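Local coordinates for protein ebony (Drosophila melanogaster, PDB 6DYR) that probably joins beta-alanine to amines such as histamine or dopamine, the chain here being its C-terminal, acetyltransferase-like domain with beta-alanyl-histamine bound, at residues Q118-F123 with K154-I159; A29-W34 with T162-L167; T75-D80 with S122-T127. All coordinates share one frame; numbering follows the deposited sequence.

Interaction 1. Residues Q118-F123 with K154-I159. With HJD (N-[2-(1H-imidazol-5-yl)ethyl]-beta-alaninamide), chain B.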
loop_
_atom_site.group_PDB
_atom_site.type_symbol
_atom_site.label_atom_id
_atom_site.label_comp_id
_atom_site.label_asym_id
_atom_site.label_seq_id
_atom_site.Cartn_x
_atom_site.Cartn_y
_atom_site.Cartn_z
ATOM N N GLN A 118 -10.925 8.886 10.862
ATOM C CA GLN A 118 -11.125 9.871 9.809
ATOM C C GLN A 118 -10.409 9.498 8.521
ATOM O O GLN A 118 -11.001 9.561 7.440
ATOM C CB GLN A 118 -10.640 11.252 10.279
ATOM C CG GLN A 118 -11.428 11.824 11.441
ATOM C CD GLN A 118 -12.815 12.283 11.038
ATOM O OE1 GLN A 118 -13.118 12.420 9.850
ATOM N NE2 GLN A 118 -13.665 12.527 12.028
ATOM N N ILE A 119 -9.146 9.104 8.614
ATOM C CA ILE A 119 -8.295 8.887 7.454
ATOM C C ILE A 119 -8.014 7.395 7.352
ATOM O O ILE A 119 -7.233 6.844 8.137
ATOM C CB ILE A 119 -6.994 9.692 7.554
ATOM C CG1 ILE A 119 -7.286 11.128 7.984
ATOM C CG2 ILE A 119 -6.287 9.712 6.230
ATOM C CD1 ILE A 119 -6.043 11.952 8.161
ATOM N N LEU A 120 -8.649 6.737 6.388
ATOM C CA LEU A 120 -8.351 5.339 6.099
ATOM C C LEU A 120 -7.101 5.290 5.226
ATOM O O LEU A 120 -7.129 5.708 4.063
ATOM C CB LEU A 120 -9.533 4.663 5.413
ATOM C CG LEU A 120 -9.328 3.168 5.164
ATOM C CD1 LEU A 120 -9.214 2.425 6.487
ATOM C CD2 LEU A 120 -10.440 2.588 4.312
ATOM N N HIS A 121 -6.000 4.802 5.787
ATOM C CA HIS A 121 -4.730 4.734 5.068
ATOM C C HIS A 121 -4.654 3.384 4.374
ATOM O O HIS A 121 -4.417 2.355 5.012
ATOM C CB HIS A 121 -3.551 4.938 6.014
ATOM C CG HIS A 121 -2.246 5.166 5.314
ATOM N ND1 HIS A 121 -1.027 4.915 5.909
ATOM C CD2 HIS A 121 -1.970 5.627 4.072
ATOM C CE1 HIS A 121 -0.057 5.210 5.062
ATOM N NE2 HIS A 121 -0.602 5.644 3.939
ATOM N N SER A 122 -4.877 3.381 3.061
ATOM C CA SER A 122 -4.625 2.197 2.242
ATOM C C SER A 122 -3.135 2.185 1.924
ATOM O O SER A 122 -2.686 2.623 0.864
ATOM C CB SER A 122 -5.481 2.215 0.981
ATOM O OG SER A 122 -5.099 1.186 0.090
ATOM N N PHE A 123 -2.350 1.682 2.877
ATOM C CA PHE A 123 -0.903 1.806 2.779
ATOM C C PHE A 123 -0.256 0.702 1.954
ATOM O O PHE A 123 0.864 0.894 1.466
ATOM C CB PHE A 123 -0.270 1.844 4.178
ATOM C CG PHE A 123 -0.241 0.514 4.873
ATOM C CD1 PHE A 123 -1.339 0.070 5.588
ATOM C CD2 PHE A 123 0.890 -0.287 4.825
ATOM C CE1 PHE A 123 -1.315 -1.155 6.232
ATOM C CE2 PHE A 123 0.920 -1.513 5.467
ATOM C CZ PHE A 123 -0.182 -1.945 6.174
ATOM N N LYS A 154 -16.965 1.469 7.817
ATOM C CA LYS A 154 -16.266 1.830 9.044
ATOM C C LYS A 154 -16.322 3.322 9.343
ATOM O O LYS A 154 -15.719 3.761 10.329
ATOM C CB LYS A 154 -14.810 1.368 8.970
ATOM C CG LYS A 154 -14.645 -0.131 8.755
ATOM C CD LYS A 154 -14.948 -0.916 10.021
ATOM C CE LYS A 154 -14.671 -2.401 9.827
ATOM N NZ LYS A 154 -14.610 -3.136 11.123
ATOM N N GLN A 155 -17.011 4.104 8.508
ATOM C CA GLN A 155 -17.293 5.518 8.765
ATOM C C GLN A 155 -16.023 6.370 8.776
ATOM O O GLN A 155 -15.856 7.243 9.628
ATOM C CB GLN A 155 -18.078 5.703 10.068
ATOM C CG GLN A 155 -19.383 4.924 10.113
ATOM C CD GLN A 155 -20.161 5.164 11.387
ATOM O OE1 GLN A 155 -19.991 6.189 12.047
ATOM N NE2 GLN A 155 -21.017 4.214 11.746
ATOM N N PHE A 156 -15.128 6.124 7.826
ATOM C CA PHE A 156 -14.008 7.024 7.605
ATOM C C PHE A 156 -14.431 8.161 6.681
ATOM O O PHE A 156 -15.388 8.046 5.912
ATOM C CB PHE A 156 -12.808 6.276 7.022
ATOM C CG PHE A 156 -12.076 5.439 8.028
ATOM C CD1 PHE A 156 -12.542 4.182 8.375
ATOM C CD2 PHE A 156 -10.932 5.918 8.645
ATOM C CE1 PHE A 156 -11.877 3.415 9.312
ATOM C CE2 PHE A 156 -10.261 5.155 9.581
ATOM C CZ PHE A 156 -10.734 3.901 9.914
ATOM N N ALA A 157 -13.710 9.279 6.779
ATOM C CA ALA A 157 -14.036 10.442 5.962
ATOM C C ALA A 157 -13.499 10.313 4.545
ATOM O O ALA A 157 -14.067 10.897 3.615
ATOM C CB ALA A 157 -13.492 11.716 6.609
ATOM N N GLY A 158 -12.419 9.564 4.361
ATOM C CA GLY A 158 -11.850 9.401 3.037
ATOM C C GLY A 158 -10.743 8.373 3.057
ATOM O O GLY A 158 -10.305 7.915 4.115
ATOM N N ILE A 159 -10.295 8.020 1.855
ATOM C CA ILE A 159 -9.232 7.047 1.650
ATOM C C ILE A 159 -7.964 7.803 1.282
ATOM O O ILE A 159 -7.996 8.713 0.444
ATOM C CB ILE A 159 -9.606 6.024 0.563
ATOM C CG1 ILE A 159 -10.834 5.224 0.996
ATOM C CG2 ILE A 159 -8.436 5.098 0.266
ATOM C CD1 ILE A 159 -11.317 4.238 -0.044
HETATM N N1 HJD B . 5.049 0.975 0.241
HETATM C C2 HJD B . 4.820 1.330 -1.065
HETATM N N3 HJD B . 1.168 1.609 -1.955
HETATM C C4 HJD B . 3.570 2.016 -1.503
HETATM N N4 HJD B . -3.343 2.271 -3.117
HETATM C C5 HJD B . 2.491 1.017 -1.872
HETATM C C6 HJD B . 0.063 0.872 -2.100
HETATM C C1 HJD B . 5.913 0.908 -1.755
HETATM C C3 HJD B . 6.242 0.377 0.299
HETATM C C7 HJD B . -1.262 1.587 -1.962
HETATM C C8 HJD B . -2.107 1.497 -3.217
HETATM N N2 HJD B . 6.803 0.313 -0.887
HETATM O O1 HJD B . 0.113 -0.339 -2.305
HETATM O O HOH W 1 -15.389 10.371 9.332
#
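L120 meets F156 at about a right angle, with CD1 above the middle of the ring: a CH-pi contact in which CD1 lies 4.0 Å from the F156 ring centroid and 11° off the ring normal. The leucine also closes on the root of the ring, where L120 CB lies 3.7 Å from F156 CG. With CG turned opposite the backbone N (chi1 -176°), L120 carries CD1 out over the ring, while the edge of the same ring abuts the backbone of Q118 and I119. L120 N gives a 3.0 Å hydrogen bond to G158 O, almost in line with the carbonyl, and Q118 O takes one of 2.8 Å from A157 N plus a weak one from G158 N. Parallel pairing of I119 with G158 and L120 with I159 starts here. Further out, a water donates to Q118 OE1 and Q155 O, beside the Schellman motif that ends helix 133-153. That helix forms the beta-alpha-beta crossover between the two strands, and its A151 touches L120 and I159. Chemically, L120, F156 and I159 meet through carbon, while backbone bonds, one firm and one weak at Q118 O, and the water on Q118 OE1 at the partly exposed end carry the polar part.

Interaction 2. Residues A29-W34 with T162-L167. With HJD (N-[2-(1H-imidazol-5-yl)ethyl]-beta-alaninamide), chain B.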
loop_
_atom_site.group_PDB
_atom_site.type_symbol
_atom_site.label_atom_id
_atom_site.label_comp_id
_atom_site.label_asym_id
_atom_site.label_seq_id
_atom_site.Cartn_x
_atom_site.Cartn_y
_atom_site.Cartn_z
ATOM N N ALA A 29 9.125 -3.798 -7.198
ATOM C CA ALA A 29 8.675 -2.532 -6.643
ATOM C C ALA A 29 9.386 -1.356 -7.295
ATOM O O ALA A 29 10.584 -1.414 -7.589
ATOM C CB ALA A 29 8.906 -2.511 -5.135
ATOM N N ASP A 30 8.634 -0.273 -7.503
ATOM C CA ASP A 30 9.171 0.892 -8.196
ATOM C C ASP A 30 10.148 1.670 -7.324
ATOM O O ASP A 30 11.046 2.335 -7.849
ATOM C CB ASP A 30 8.025 1.792 -8.654
ATOM C CG ASP A 30 6.931 1.021 -9.369
ATOM O OD1 ASP A 30 6.267 0.185 -8.716
ATOM O OD2 ASP A 30 6.738 1.245 -10.585
ATOM N N LEU A 31 9.987 1.611 -6.003
ATOM C CA LEU A 31 10.911 2.281 -5.097
ATOM C C LEU A 31 12.040 1.362 -4.645
ATOM O O LEU A 31 13.194 1.798 -4.553
ATOM C CB LEU A 31 10.160 2.814 -3.875
ATOM C CG LEU A 31 9.254 4.029 -4.075
ATOM C CD1 LEU A 31 8.662 4.457 -2.741
ATOM C CD2 LEU A 31 10.024 5.174 -4.709
ATOM N N GLU A 32 11.726 0.094 -4.369
ATOM C CA GLU A 32 12.710 -0.846 -3.842
ATOM C C GLU A 32 13.755 -1.242 -4.877
ATOM O O GLU A 32 14.854 -1.659 -4.493
ATOM C CB GLU A 32 12.005 -2.101 -3.314
ATOM C CG GLU A 32 11.299 -1.922 -1.974
ATOM C CD GLU A 32 10.000 -1.130 -2.053
ATOM O OE1 GLU A 32 9.218 -1.190 -1.082
ATOM O OE2 GLU A 32 9.756 -0.444 -3.068
ATOM N N GLN A 33 13.437 -1.138 -6.170
ATOM C CA GLN A 33 14.400 -1.514 -7.200
ATOM C C GLN A 33 15.643 -0.635 -7.154
ATOM O O GLN A 33 16.725 -1.066 -7.571
ATOM C CB GLN A 33 13.752 -1.434 -8.580
ATOM C CG GLN A 33 13.281 -0.035 -8.943
ATOM C CD GLN A 33 12.626 0.036 -10.306
ATOM O OE1 GLN A 33 11.746 0.866 -10.538
ATOM N NE2 GLN A 33 13.054 -0.831 -11.216
ATOM N N TRP A 34 15.513 0.587 -6.649
ATOM C CA TRP A 34 16.628 1.519 -6.609
ATOM C C TRP A 34 17.466 1.389 -5.345
ATOM O O TRP A 34 18.562 1.955 -5.286
ATOM C CB TRP A 34 16.107 2.951 -6.758
ATOM C CG TRP A 34 15.213 3.085 -7.947
ATOM C CD1 TRP A 34 13.870 3.312 -7.944
ATOM C CD2 TRP A 34 15.597 2.957 -9.320
ATOM N NE1 TRP A 34 13.393 3.349 -9.234
ATOM C CE2 TRP A 34 14.435 3.133 -10.096
ATOM C CE3 TRP A 34 16.811 2.720 -9.970
ATOM C CZ2 TRP A 34 14.455 3.079 -11.487
ATOM C CZ3 TRP A 34 16.829 2.667 -11.347
ATOM C CH2 TRP A 34 15.659 2.846 -12.092
ATOM N N THR A 162 -0.460 6.598 -0.883
ATOM C CA THR A 162 0.613 7.023 -1.771
ATOM C C THR A 162 0.826 5.930 -2.807
ATOM O O THR A 162 1.156 4.793 -2.454
ATOM C CB THR A 162 1.901 7.292 -0.996
ATOM O OG1 THR A 162 1.677 8.369 -0.085
ATOM C CG2 THR A 162 3.027 7.676 -1.939
ATOM N N ASN A 163 0.622 6.270 -4.073
ATOM C CA ASN A 163 0.715 5.308 -5.162
ATOM C C ASN A 163 2.067 5.455 -5.843
ATOM O O ASN A 163 2.419 6.542 -6.316
ATOM C CB ASN A 163 -0.436 5.501 -6.147
ATOM C CG ASN A 163 -1.749 5.000 -5.589
ATOM O OD1 ASN A 163 -1.826 3.885 -5.081
ATOM N ND2 ASN A 163 -2.780 5.829 -5.653
ATOM N N THR A 164 2.821 4.359 -5.887
ATOM C CA THR A 164 4.208 4.380 -6.322
ATOM C C THR A 164 4.446 3.667 -7.643
ATOM O O THR A 164 5.569 3.716 -8.156
ATOM C CB THR A 164 5.102 3.758 -5.242
ATOM O OG1 THR A 164 4.552 2.497 -4.842
ATOM C CG2 THR A 164 5.181 4.677 -4.030
ATOM N N SER A 165 3.436 3.007 -8.203
ATOM C CA SER A 165 3.579 2.410 -9.518
ATOM C C SER A 165 2.688 3.135 -10.518
ATOM O O SER A 165 1.654 3.698 -10.142
ATOM C CB SER A 165 3.216 0.919 -9.507
ATOM O OG SER A 165 1.832 0.726 -9.277
ATOM N N PRO A 166 3.066 3.156 -11.798
ATOM C CA PRO A 166 2.211 3.816 -12.797
ATOM C C PRO A 166 0.806 3.240 -12.876
ATOM O O PRO A 166 -0.136 3.979 -13.183
ATOM C CB PRO A 166 2.986 3.606 -14.106
ATOM C CG PRO A 166 4.410 3.442 -13.674
ATOM C CD PRO A 166 4.346 2.705 -12.371
ATOM N N LEU A 167 0.628 1.944 -12.599
ATOM C CA LEU A 167 -0.701 1.348 -12.697
ATOM C C LEU A 167 -1.604 1.818 -11.563
ATOM O O LEU A 167 -2.739 2.249 -11.799
ATOM C CB LEU A 167 -0.602 -0.177 -12.702
ATOM C CG LEU A 167 -1.949 -0.905 -12.677
ATOM C CD1 LEU A 167 -2.848 -0.426 -13.816
ATOM C CD2 LEU A 167 -1.752 -2.414 -12.744
HETATM N N1 HJD B . 5.049 0.975 0.241
HETATM C C2 HJD B . 4.820 1.330 -1.065
HETATM N N3 HJD B . 1.168 1.609 -1.955
HETATM C C4 HJD B . 3.570 2.016 -1.503
HETATM N N4 HJD B . -3.343 2.271 -3.117
HETATM C C5 HJD B . 2.491 1.017 -1.872
HETATM C C6 HJD B . 0.063 0.872 -2.100
HETATM C C1 HJD B . 5.913 0.908 -1.755
HETATM C C3 HJD B . 6.242 0.377 0.299
HETATM C C7 HJD B . -1.262 1.587 -1.962
HETATM C C8 HJD B . -2.107 1.497 -3.217
HETATM N N2 HJD B . 6.803 0.313 -0.887
HETATM O O1 HJD B . 0.113 -0.339 -2.305
HETATM O O HOH W 2 5.596 0.063 -6.328
#
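D30 and P166 approach from opposite directions, and the carboxylate of D30 settles against the turn that leads into helix 166-174. D30 OD1 faces S165 CB at 3.2 Å, and D30 OD2 faces P166 CD at 3.3 Å. Behind them D30 CB rests 3.2 Å from T164 O. No direct hydrogen bond joins the segments; a water hydrogen-bonded to T164 OG1 at 3.0 Å sits unusually close to D30 OD1, so that half of the bridge is doubtful. With an alanine here, a gap is likely to open beside S165 and P166, and the water to lose its carboxylate neighbour. L31 crosses T164 at about a right angle, L31 CD1 touching T164 CG2 at 3.7 Å. T164 can serve both neighbours because OG1 stands between the backbone N and the carbonyl carbon (chi1 50°), turning the hydroxyl to the water while the methyl takes the leucine. S165, at the N-cap position, spends its OG on T168. The same segments border the bound ligand: its amide N3 donates to T162 O over 3.2 Å at 161°, its amine N4 bonds weakly to N163 OD1, and E32 OE1 lies 2.9 Å from imidazole N2. A loop closing over the end of strand 158-163 and the start of the next helix, beside the ligand, is consistent with the amine site of a GNAT-like fold.

Interaction 3. Residues T75-D80 with S122-T127. With HJD (N-[2-(1H-imidazol-5-yl)ethyl]-beta-alaninamide), chain B.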
loop_
_atom_site.group_PDB
_atom_site.type_symbol
_atom_site.label_atom_id
_atom_site.label_comp_id
_atom_site.label_asym_id
_atom_site.label_seq_id
_atom_site.Cartn_x
_atom_site.Cartn_y
_atom_site.Cartn_z
ATOM N N THR A 75 -4.623 -8.626 -1.720
ATOM C CA THR A 75 -4.824 -8.154 -0.360
ATOM C C THR A 75 -4.674 -6.641 -0.317
ATOM O O THR A 75 -3.906 -6.049 -1.080
ATOM C CB THR A 75 -3.845 -8.812 0.620
ATOM O OG1 THR A 75 -4.105 -8.335 1.943
ATOM C CG2 THR A 75 -2.406 -8.491 0.241
ATOM N N ALA A 76 -5.438 -6.024 0.579
ATOM C CA ALA A 76 -5.396 -4.582 0.808
ATOM C C ALA A 76 -5.199 -4.370 2.305
ATOM O O ALA A 76 -6.128 -4.555 3.096
ATOM C CB ALA A 76 -6.663 -3.898 0.311
ATOM N N LEU A 77 -3.985 -4.005 2.690
ATOM C CA LEU A 77 -3.659 -3.756 4.086
ATOM C C LEU A 77 -3.964 -2.298 4.403
ATOM O O LEU A 77 -3.400 -1.390 3.782
ATOM C CB LEU A 77 -2.193 -4.087 4.358
ATOM C CG LEU A 77 -1.722 -5.427 3.786
ATOM C CD1 LEU A 77 -0.288 -5.713 4.198
ATOM C CD2 LEU A 77 -2.643 -6.561 4.216
ATOM N N ASN A 78 -4.861 -2.077 5.359
ATOM C CA ASN A 78 -5.321 -0.741 5.698
ATOM C C ASN A 78 -5.125 -0.483 7.182
ATOM O O ASN A 78 -5.257 -1.386 8.011
ATOM C CB ASN A 78 -6.799 -0.542 5.349
ATOM C CG ASN A 78 -7.112 -0.913 3.920
ATOM O OD1 ASN A 78 -6.633 -0.275 2.985
ATOM N ND2 ASN A 78 -7.930 -1.945 3.742
ATOM N N PHE A 79 -4.813 0.770 7.502
ATOM C CA PHE A 79 -4.795 1.256 8.872
ATOM C C PHE A 79 -5.489 2.607 8.923
ATOM O O PHE A 79 -5.598 3.310 7.915
ATOM C CB PHE A 79 -3.371 1.410 9.420
ATOM C CG PHE A 79 -2.788 0.147 9.981
ATOM C CD1 PHE A 79 -3.384 -0.495 11.054
ATOM C CD2 PHE A 79 -1.619 -0.377 9.458
ATOM C CE1 PHE A 79 -2.836 -1.653 11.574
ATOM C CE2 PHE A 79 -1.067 -1.527 9.973
ATOM C CZ PHE A 79 -1.673 -2.167 11.034
ATOM N N ASP A 80 -5.967 2.960 10.110
ATOM C CA ASP A 80 -6.266 4.355 10.398
ATOM C C ASP A 80 -4.966 5.142 10.322
ATOM O O ASP A 80 -3.986 4.794 10.989
ATOM C CB ASP A 80 -6.908 4.483 11.782
ATOM C CG ASP A 80 -7.410 5.895 12.085
ATOM O OD1 ASP A 80 -6.949 6.870 11.454
ATOM O OD2 ASP A 80 -8.270 6.028 12.980
ATOM N N SER A 122 -4.877 3.381 3.061
ATOM C CA SER A 122 -4.625 2.197 2.242
ATOM C C SER A 122 -3.135 2.185 1.924
ATOM O O SER A 122 -2.686 2.623 0.864
ATOM C CB SER A 122 -5.481 2.215 0.981
ATOM O OG SER A 122 -5.099 1.186 0.090
ATOM N N PHE A 123 -2.350 1.682 2.877
ATOM C CA PHE A 123 -0.903 1.806 2.779
ATOM C C PHE A 123 -0.256 0.702 1.954
ATOM O O PHE A 123 0.864 0.894 1.466
ATOM C CB PHE A 123 -0.270 1.844 4.178
ATOM C CG PHE A 123 -0.241 0.514 4.873
ATOM C CD1 PHE A 123 -1.339 0.070 5.588
ATOM C CD2 PHE A 123 0.890 -0.287 4.825
ATOM C CE1 PHE A 123 -1.315 -1.155 6.232
ATOM C CE2 PHE A 123 0.920 -1.513 5.467
ATOM C CZ PHE A 123 -0.182 -1.945 6.174
ATOM N N MET A 124 -0.920 -0.436 1.771
ATOM C CA MET A 124 -0.319 -1.513 0.997
ATOM C C MET A 124 -1.404 -2.283 0.260
ATOM O O MET A 124 -2.467 -2.567 0.817
ATOM C CB MET A 124 0.498 -2.454 1.892
ATOM C CG MET A 124 1.740 -3.020 1.217
ATOM S SD MET A 124 3.020 -3.540 2.379
ATOM C CE MET A 124 3.556 -1.967 3.046
ATOM N N MET A 125 -1.123 -2.611 -0.998
ATOM C CA MET A 125 -2.036 -3.361 -1.847
ATOM C C MET A 125 -1.209 -4.254 -2.758
ATOM O O MET A 125 -0.289 -3.774 -3.425
ATOM C CB MET A 125 -2.926 -2.416 -2.665
ATOM C CG MET A 125 -4.046 -3.095 -3.425
ATOM S SD MET A 125 -5.247 -1.921 -4.087
ATOM C CE MET A 125 -6.003 -1.299 -2.587
ATOM N N GLY A 126 -1.521 -5.548 -2.772
ATOM C CA GLY A 126 -0.756 -6.494 -3.557
ATOM C C GLY A 126 -1.652 -7.533 -4.198
ATOM O O GLY A 126 -2.780 -7.780 -3.761
ATOM N N THR A 127 -1.124 -8.138 -5.261
ATOM C CA THR A 127 -1.777 -9.235 -5.957
ATOM C C THR A 127 -0.791 -10.381 -6.124
ATOM O O THR A 127 0.425 -10.197 -6.024
ATOM C CB THR A 127 -2.310 -8.807 -7.328
ATOM O OG1 THR A 127 -1.254 -8.196 -8.077
ATOM C CG2 THR A 127 -3.456 -7.829 -7.179
HETATM N N1 HJD B . 5.049 0.975 0.241
HETATM C C2 HJD B . 4.820 1.330 -1.065
HETATM N N3 HJD B . 1.168 1.609 -1.955
HETATM C C4 HJD B . 3.570 2.016 -1.503
HETATM N N4 HJD B . -3.343 2.271 -3.117
HETATM C C5 HJD B . 2.491 1.017 -1.872
HETATM C C6 HJD B . 0.063 0.872 -2.100
HETATM C C1 HJD B . 5.913 0.908 -1.755
HETATM C C3 HJD B . 6.242 0.377 0.299
HETATM C C7 HJD B . -1.262 1.587 -1.962
HETATM C C8 HJD B . -2.107 1.497 -3.217
HETATM N N2 HJD B . 6.803 0.313 -0.887
HETATM O O1 HJD B . 0.113 -0.339 -2.305
#
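L77 sits opposite two residues at once: F123 and M124 both face it, the signature of a classic beta bulge, and both F123 N and M124 N reach L77 O, each weakly. The extra residue makes a bump in strand 119-127, and the F123 ring fills the hollow beside L77, with F123 CZ 3.5 Å from L77 CB. F123 CG stands between the backbone N and the carbonyl carbon (chi1 74°), folding the ring back across the neighbouring strand, where it also reaches F79. The two phenylalanine rings are nearly parallel, planes at 16°, but barely overlap; F79 CD2 and F123 CE1 touch at 3.3 Å. On the same side of the sheet L77 and M124 lie side by side, their CB atoms 4.0 Å apart, and helices 14-25 and 42-57 supply the covering side chains.

The bulge is consistent with a GNAT-like sheet, in which the bulged strand of acetyltransferases offers backbone amides to the acyl-CoA. In this domain M125 N lies 2.9 Å from O1, the amide oxygen of the bound beta-alanyl-histamine, a weak and bent hydrogen bond.

Beyond the bulge the antiparallel pairing is regular. L77 N donates to M124 O over 2.8 Å, and T75 and G126 exchange a pair of hydrogen bonds. G126 has no side chain, and T75 turns its CG2 methyl toward that bare strip, while T75 OG1 is held by F62 O. On the other face A76 is the hollow and M125 the bump: the M125 chain bends at its last torsion (chi3 -69°) and lays M125 CE against A76 CB at 3.9 Å, under helix 133-153. Further along this face N78 OD1 leans over S122, 3.3 Å from S122 CA, while N78 ND2 is anchored by L60 O.

Overall arrangement
Interactions 1 and 3 are buried and hold opposite edges of strand 119-127: the first ties it in parallel to strand 158-163, the second antiparallel to strand 71-80. They share S122 and F123, with centres about 11 Å apart, and touch directly where F79 meets H121. Interaction 2 is only partly buried; it starts from the far end of strand 158-163, its centre about 22 Å from that of interaction 1 and across the chain's centre. The chemistry changes accordingly, from backbone ladders and apolar or aromatic packing within the sheet to a carboxylate and a nearby water at the loop. All three reach the bound ligand, which lies between the middle of strand 119-127 and the end of strand 158-163.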